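Local structure of cyclic UMP-AMP synthase (Rhodothermus marinus SG0.5JP17-172, 6E0L) at residues Asp62-Leu67 / Glu151-Tyr156; Asn93-Asp98 / Val132-Arg137. The protein synthesises the cyclic dinucleotide 3',3'-cUAMP from UTP and ATP with magnesium, as the second-messenger synthase of a CBASS antiphage defence system. All coordinates share one frame; numbering follows the deposited sequence.

Contact 1: residues Asp62-Leu67 / Glu151-Tyr156; sequences DVVVQL and EGMTFY. With MG (magnesium ion), chain B; APC (diphosphomethylphosphonic acid adenosyl ester), chain C; 2KH (5'-O-[(S)-hydroxy{[(S)-hydroxy(phosphonooxy)phosphoryl]amino}phosphoryl]uridine), chain D.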
# COMPACT_ATOMS: atom_id res chain seq x y z
N ASP A 62 4.84 -6.44 4.28
CA ASP A 62 3.82 -6.70 3.27
C ASP A 62 4.46 -7.35 2.03
O ASP A 62 5.21 -6.70 1.30
CB ASP A 62 3.18 -5.37 2.95
CG ASP A 62 2.57 -4.73 4.20
OD1 ASP A 62 1.79 -5.39 4.92
OD2 ASP A 62 2.92 -3.56 4.50
N VAL A 63 4.20 -8.64 1.81
CA VAL A 63 4.83 -9.38 0.72
C VAL A 63 3.78 -9.75 -0.31
O VAL A 63 2.69 -10.22 0.04
CB VAL A 63 5.57 -10.63 1.25
CG1 VAL A 63 6.25 -11.37 0.10
CG2 VAL A 63 6.56 -10.24 2.31
N VAL A 64 4.13 -9.60 -1.59
CA VAL A 64 3.24 -9.99 -2.68
C VAL A 64 3.84 -11.21 -3.38
O VAL A 64 5.02 -11.19 -3.77
CB VAL A 64 3.05 -8.85 -3.69
CG1 VAL A 64 2.06 -9.29 -4.78
CG2 VAL A 64 2.56 -7.57 -2.99
N VAL A 65 3.04 -12.26 -3.51
CA VAL A 65 3.42 -13.48 -4.22
C VAL A 65 2.49 -13.56 -5.44
O VAL A 65 1.30 -13.84 -5.30
CB VAL A 65 3.31 -14.72 -3.33
CG1 VAL A 65 3.56 -15.99 -4.16
CG2 VAL A 65 4.33 -14.66 -2.20
N GLN A 66 3.01 -13.28 -6.62
CA GLN A 66 2.18 -13.01 -7.78
C GLN A 66 2.47 -14.03 -8.87
O GLN A 66 3.60 -14.14 -9.34
CB GLN A 66 2.43 -11.61 -8.32
CG GLN A 66 1.68 -11.32 -9.61
CD GLN A 66 1.78 -9.87 -10.02
OE1 GLN A 66 1.71 -8.96 -9.19
NE2 GLN A 66 1.93 -9.65 -11.31
N LEU A 67 1.43 -14.74 -9.30
CA LEU A 67 1.58 -15.68 -10.40
C LEU A 67 1.45 -14.94 -11.72
O LEU A 67 0.51 -14.16 -11.91
CB LEU A 67 0.53 -16.79 -10.31
CG LEU A 67 0.65 -17.88 -11.37
CD1 LEU A 67 1.91 -18.66 -11.14
CD2 LEU A 67 -0.54 -18.81 -11.36
N GLU A 151 -1.18 -3.48 -15.99
CA GLU A 151 -0.99 -4.68 -15.20
C GLU A 151 -1.19 -4.40 -13.72
O GLU A 151 -0.56 -3.49 -13.15
CB GLU A 151 0.42 -5.25 -15.39
CG GLU A 151 0.58 -6.61 -14.74
CD GLU A 151 2.03 -7.04 -14.62
OE1 GLU A 151 2.72 -7.13 -15.66
OE2 GLU A 151 2.49 -7.28 -13.48
N GLY A 152 -2.02 -5.20 -13.09
CA GLY A 152 -2.15 -5.24 -11.66
C GLY A 152 -2.10 -6.68 -11.21
O GLY A 152 -1.55 -7.55 -11.88
N MET A 153 -2.77 -6.94 -10.10
CA MET A 153 -2.93 -8.29 -9.61
C MET A 153 -4.29 -8.38 -8.94
O MET A 153 -4.94 -7.38 -8.67
CB MET A 153 -1.83 -8.69 -8.62
CG MET A 153 -1.58 -7.73 -7.43
SD MET A 153 -2.83 -7.86 -6.12
CE MET A 153 -1.84 -7.49 -4.66
N THR A 154 -4.72 -9.61 -8.69
CA THR A 154 -6.04 -9.80 -8.10
C THR A 154 -6.03 -11.03 -7.20
O THR A 154 -5.27 -11.97 -7.42
CB THR A 154 -7.14 -9.92 -9.18
OG1 THR A 154 -8.42 -9.89 -8.54
CG2 THR A 154 -7.02 -11.19 -10.01
N PHE A 155 -6.91 -11.01 -6.21
CA PHE A 155 -7.01 -12.15 -5.32
C PHE A 155 -8.45 -12.24 -4.86
O PHE A 155 -9.18 -11.24 -4.83
CB PHE A 155 -6.06 -12.07 -4.10
CG PHE A 155 -6.17 -10.80 -3.31
CD1 PHE A 155 -5.46 -9.66 -3.65
CD2 PHE A 155 -6.98 -10.75 -2.18
CE1 PHE A 155 -5.57 -8.50 -2.90
CE2 PHE A 155 -7.10 -9.59 -1.42
CZ PHE A 155 -6.39 -8.47 -1.78
N TYR A 156 -8.82 -13.43 -4.42
CA TYR A 156 -10.17 -13.68 -3.95
C TYR A 156 -10.21 -13.58 -2.44
O TYR A 156 -9.23 -13.90 -1.76
CB TYR A 156 -10.63 -15.07 -4.43
CG TYR A 156 -12.09 -15.40 -4.21
CD1 TYR A 156 -13.09 -14.70 -4.87
CD2 TYR A 156 -12.46 -16.43 -3.37
CE1 TYR A 156 -14.43 -15.00 -4.67
CE2 TYR A 156 -13.79 -16.75 -3.17
CZ TYR A 156 -14.77 -16.03 -3.81
OH TYR A 156 -16.08 -16.36 -3.61
MG MG B . 2.48 -2.24 6.05
PG APC C . 2.34 0.76 7.66
O1G APC C . 3.75 1.28 7.74
O2G APC C . 1.48 1.29 8.79
O3G APC C . 2.33 -0.74 7.63
PB APC C . 1.62 0.54 4.83
O1B APC C . 2.45 -0.72 4.93
O2B APC C . 2.21 1.46 3.80
O3B APC C . 1.73 1.34 6.26
PA APC C . -0.68 -1.49 5.00
O1A APC C . 0.40 -2.18 5.80
O2A APC C . -2.00 -1.50 5.74
C3A APC C . -0.17 0.22 4.51
O5' APC C . -0.88 -2.33 3.59
C5' APC C . 0.29 -2.56 2.86
C4' APC C . -0.02 -2.55 1.35
O4' APC C . -1.09 -3.27 1.10
C3' APC C . -0.37 -1.12 0.85
O3' APC C . 0.74 -0.35 0.58
C2' APC C . -1.14 -1.48 -0.44
O2' APC C . -0.12 -1.81 -1.50
C1' APC C . -1.88 -2.53 -0.10
N9 APC C . -3.09 -2.07 0.50
C8 APC C . -3.45 -1.96 1.78
N7 APC C . -4.68 -1.45 1.83
C5 APC C . -5.10 -1.27 0.57
C6 APC C . -6.28 -0.78 0.08
N6 APC C . -7.49 -0.30 0.72
N1 APC C . -6.46 -0.69 -1.23
C2 APC C . -5.47 -1.07 -2.08
N3 APC C . -4.29 -1.55 -1.60
C4 APC C . -4.12 -1.64 -0.26
PA 2KH D . -6.77 -5.52 6.22
O1A 2KH D . -6.20 -5.39 7.63
O2A 2KH D . -7.21 -4.17 5.71
N3A 2KH D . -8.10 -6.58 6.19
O5' 2KH D . -5.61 -6.13 5.20
PB 2KH D . -8.31 -7.73 7.43
O1B 2KH D . -9.79 -7.86 7.74
O2B 2KH D . -7.55 -7.30 8.68
O3B 2KH D . -7.74 -9.19 6.89
PG 2KH D . -6.45 -10.05 7.49
O1G 2KH D . -6.95 -11.17 8.39
O2G 2KH D . -5.57 -9.10 8.29
O3G 2KH D . -5.67 -10.62 6.31
C5' 2KH D . -4.74 -7.14 5.65
C4' 2KH D . -3.54 -7.20 4.70
O4' 2KH D . -3.97 -7.46 3.48
C1' 2KH D . -3.05 -6.64 2.46
C2' 2KH D . -2.25 -5.81 3.20
O2' 2KH D . -0.85 -6.32 3.26
C3' 2KH D . -2.86 -5.78 4.59
O3' 2KH D . -1.93 -5.63 5.55
N1 2KH D . -3.91 -5.98 1.53
C6 2KH D . -5.20 -5.48 1.99
C2 2KH D . -3.55 -5.82 0.10
O2 2KH D . -2.51 -6.21 -0.32
N3 2KH D . -4.49 -5.14 -0.85
C4 2KH D . -5.78 -4.64 -0.39
O4 2KH D . -6.53 -4.10 -1.14
C5 2KH D . -6.15 -4.80 1.05
O HOH W 1 2.41 -3.74 7.51
O HOH W 2 4.71 -2.35 6.20
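The central sheet of the nucleotidyltransferase domain brings Gln66, on a strand that begins in the catalytic centre, against Glu151 and Met153 of a strand running across it. The two strands are not partners in the sheet: strand 127-138 pairs with both, and their short segments run at 100°, with axes 8.3 Å apart at closest approach. The extended side chain of Gln66 reaches toward strand 150-157 so that NE2 donates to Glu151 OE2 at 3.3 Å, a long and bent bond. The carboxylate oxygen lies in the amide plane, whereas the amide nitrogen stands 43° out of the carboxylate plane. This bond belongs to a wider network: NE2 also meets Asn68 OD1, OE1 is held by Tyr44 OH, and Glu151 has a salt bridge to Lys169. These partners at both ends would fix the rotation of the amide. Beside it, Gln66 OE1 rests 3.6 Å from Met153 CB. With CG set between the backbone N and the carbonyl carbon (chi1 52°), and with further bends along the chain, Met153 runs past Gln66 toward Val64, CE ending 4.3 Å from Val64 CG1. Near the start of strand 61-68 stands Asp62, the second aspartate of the family's DxD motif, its OD2 bound to the magnesium ion at 2.1 Å; three phosphate oxygens of the ATP analogue APC and two waters complete six ligands. Asp60 and Asp129 also bind magnesium in this enzyme but are not among these six. Asp62 OD1 accepts a weak bond from O2' of the UTP analogue 2KH. The O3' of 2KH lies 4.4 Å from APC PA, consistent with a nucleophile facing its phosphate. On the crossing strand, the Phe155 ring turns its edge to the uracil, CZ lying 3.9 Å from 2KH N3.

Contact 2: residues Asn93-Asp98 / Val132-Arg137; sequences NDFYSD and VCIQYR
Phe95 and Tyr96 bracket Val132 where helix 92-107 lies on the central sheet of the nucleotidyltransferase fold, a helix-on-sheet layer whose short segments run 135° apart. The aromatic pair approaches the valine differently. Phe95, its CG anti to the backbone N (chi1 177°), slants across Val132, and its CD2 lies 3.5 Å from CG1. The CD2-CE2 bond of the ring is inserted between valine and isoleucine: Val132 CG1 and Ile134 CD1 lie on opposite sides of the ring plane, the latter 3.9 Å from Phe95 CD2, its tip swinging nearer than its CB does. Phe95 CE2 comes within 3.3 Å of Cys133 O. Tyr96 instead stands at about a right angle to Val132, with CD2 3.7 Å from the valine CB. Val132 CG1 also touches the helix backbone, 3.7 Å from Tyr96 CA. Beyond the segments, Phe95 also packs on Val65 and Leu67 of strand 61-68, Tyr96 reaches the UTP-binding residue Leu119, and Trp92 NE1 bonds to Val132 O. At the far end of the strand Arg137, which makes a cation-pi contact with Phe71, sends NE in its guanidinium plane to Gln135 OE1, an almost straight bond of 2.9 Å.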
# COMPACT_ATOMS: atom_id res chain seq x y z
N ASN A 93 -7.26 -20.44 -6.50
CA ASN A 93 -7.34 -21.37 -5.37
C ASN A 93 -6.19 -22.39 -5.38
O ASN A 93 -5.58 -22.66 -4.34
CB ASN A 93 -8.70 -22.05 -5.38
CG ASN A 93 -8.88 -22.95 -4.21
OD1 ASN A 93 -8.65 -22.55 -3.07
ND2 ASN A 93 -9.30 -24.19 -4.46
N ASP A 94 -5.90 -23.00 -6.54
CA ASP A 94 -4.77 -23.93 -6.63
C ASP A 94 -3.46 -23.23 -6.27
O ASP A 94 -2.65 -23.77 -5.51
CB ASP A 94 -4.65 -24.55 -8.02
CG ASP A 94 -5.78 -25.51 -8.31
OD1 ASP A 94 -6.22 -26.18 -7.35
OD2 ASP A 94 -6.17 -25.68 -9.50
N PHE A 95 -3.23 -22.04 -6.83
CA PHE A 95 -2.00 -21.31 -6.58
C PHE A 95 -1.87 -21.02 -5.09
O PHE A 95 -0.79 -21.17 -4.51
CB PHE A 95 -1.98 -20.04 -7.41
CG PHE A 95 -0.79 -19.17 -7.17
CD1 PHE A 95 0.48 -19.68 -7.33
CD2 PHE A 95 -0.94 -17.84 -6.83
CE1 PHE A 95 1.59 -18.87 -7.13
CE2 PHE A 95 0.15 -17.04 -6.64
CZ PHE A 95 1.42 -17.56 -6.78
N TYR A 96 -2.96 -20.55 -4.47
CA TYR A 96 -2.97 -20.30 -3.03
C TYR A 96 -2.57 -21.54 -2.27
O TYR A 96 -1.76 -21.48 -1.34
CB TYR A 96 -4.36 -19.87 -2.58
CG TYR A 96 -4.47 -19.31 -1.18
CD1 TYR A 96 -4.60 -20.16 -0.09
CD2 TYR A 96 -4.47 -17.94 -0.94
CE1 TYR A 96 -4.73 -19.68 1.20
CE2 TYR A 96 -4.59 -17.44 0.36
CZ TYR A 96 -4.72 -18.32 1.42
OH TYR A 96 -4.85 -17.84 2.70
N SER A 97 -3.13 -22.69 -2.65
CA SER A 97 -2.80 -23.92 -1.97
C SER A 97 -1.32 -24.28 -2.15
O SER A 97 -0.68 -24.81 -1.23
CB SER A 97 -3.71 -25.04 -2.46
OG SER A 97 -3.36 -26.29 -1.89
N ASP A 98 -0.76 -24.01 -3.33
CA ASP A 98 0.66 -24.26 -3.55
C ASP A 98 1.52 -23.31 -2.71
O ASP A 98 2.51 -23.74 -2.12
CB ASP A 98 1.00 -24.13 -5.03
CG ASP A 98 0.61 -25.39 -5.83
OD1 ASP A 98 0.74 -26.51 -5.30
OD2 ASP A 98 0.25 -25.26 -7.01
N VAL A 132 -1.43 -13.48 -1.81
CA VAL A 132 -1.36 -14.45 -2.89
C VAL A 132 -2.28 -13.95 -3.99
O VAL A 132 -3.49 -13.81 -3.79
CB VAL A 132 -1.78 -15.85 -2.41
CG1 VAL A 132 -1.79 -16.84 -3.58
CG2 VAL A 132 -0.86 -16.34 -1.30
N CYS A 133 -1.73 -13.72 -5.17
CA CYS A 133 -2.52 -13.03 -6.17
C CYS A 133 -2.13 -13.54 -7.53
O CYS A 133 -1.06 -14.13 -7.71
CB CYS A 133 -2.35 -11.51 -6.07
SG CYS A 133 -0.64 -10.93 -6.27
N ILE A 134 -2.97 -13.22 -8.51
CA ILE A 134 -2.70 -13.56 -9.90
C ILE A 134 -2.58 -12.26 -10.68
O ILE A 134 -3.28 -11.29 -10.39
CB ILE A 134 -3.90 -14.38 -10.47
CG1 ILE A 134 -4.06 -15.73 -9.76
CG2 ILE A 134 -3.74 -14.63 -11.95
CD1 ILE A 134 -2.96 -16.67 -9.96
N GLN A 135 -1.69 -12.25 -11.67
CA GLN A 135 -1.57 -11.08 -12.53
C GLN A 135 -2.95 -10.70 -13.06
O GLN A 135 -3.76 -11.57 -13.40
CB GLN A 135 -0.65 -11.39 -13.71
CG GLN A 135 -0.44 -10.23 -14.64
CD GLN A 135 0.37 -10.61 -15.85
OE1 GLN A 135 -0.08 -10.47 -16.98
NE2 GLN A 135 1.58 -11.10 -15.61
N TYR A 136 -3.24 -9.40 -13.05
CA TYR A 136 -4.48 -8.84 -13.59
C TYR A 136 -4.15 -7.87 -14.72
O TYR A 136 -3.28 -7.01 -14.58
CB TYR A 136 -5.33 -8.15 -12.51
CG TYR A 136 -6.62 -7.59 -13.07
CD1 TYR A 136 -7.76 -8.38 -13.21
CD2 TYR A 136 -6.72 -6.24 -13.39
CE1 TYR A 136 -8.93 -7.85 -13.73
CE2 TYR A 136 -7.88 -5.71 -13.90
CZ TYR A 136 -8.99 -6.51 -14.06
OH TYR A 136 -10.15 -5.99 -14.57
N ARG A 137 -4.84 -8.03 -15.85
CA ARG A 137 -4.67 -7.14 -16.99
C ARG A 137 -5.95 -6.33 -17.18
O ARG A 137 -7.00 -6.90 -17.47
CB ARG A 137 -4.36 -7.91 -18.26
CG ARG A 137 -3.05 -8.64 -18.20
CD ARG A 137 -2.72 -9.22 -19.52
NE ARG A 137 -1.51 -10.03 -19.45
CZ ARG A 137 -0.99 -10.64 -20.50
NH1 ARG A 137 -1.59 -10.51 -21.68
NH2 ARG A 137 0.10 -11.36 -20.37

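In the fold
Strand 127-138 is shared ground: contact 2 lies on it directly, while the two strands of contact 1 pair with it on separate edges, and the centres of the contacts are about 7 Å apart. Probable backbone bonds stitch the segments together, from Gly152 N to Tyr136 O (2.7 Å) and from Thr154 N to Ile134 O (2.8 Å). Cys133 points away from the helix of contact 2 and touches Val64 and Met153 of contact 1, so the strand faces the helix through Val132 and contact 1 through Cys133. Contact 1 reaches the magnesium ion and both nucleotides; contact 2 is farther from the nucleotides, its Cys133 side chain about 8 Å from 2KH and about 10 Å from APC.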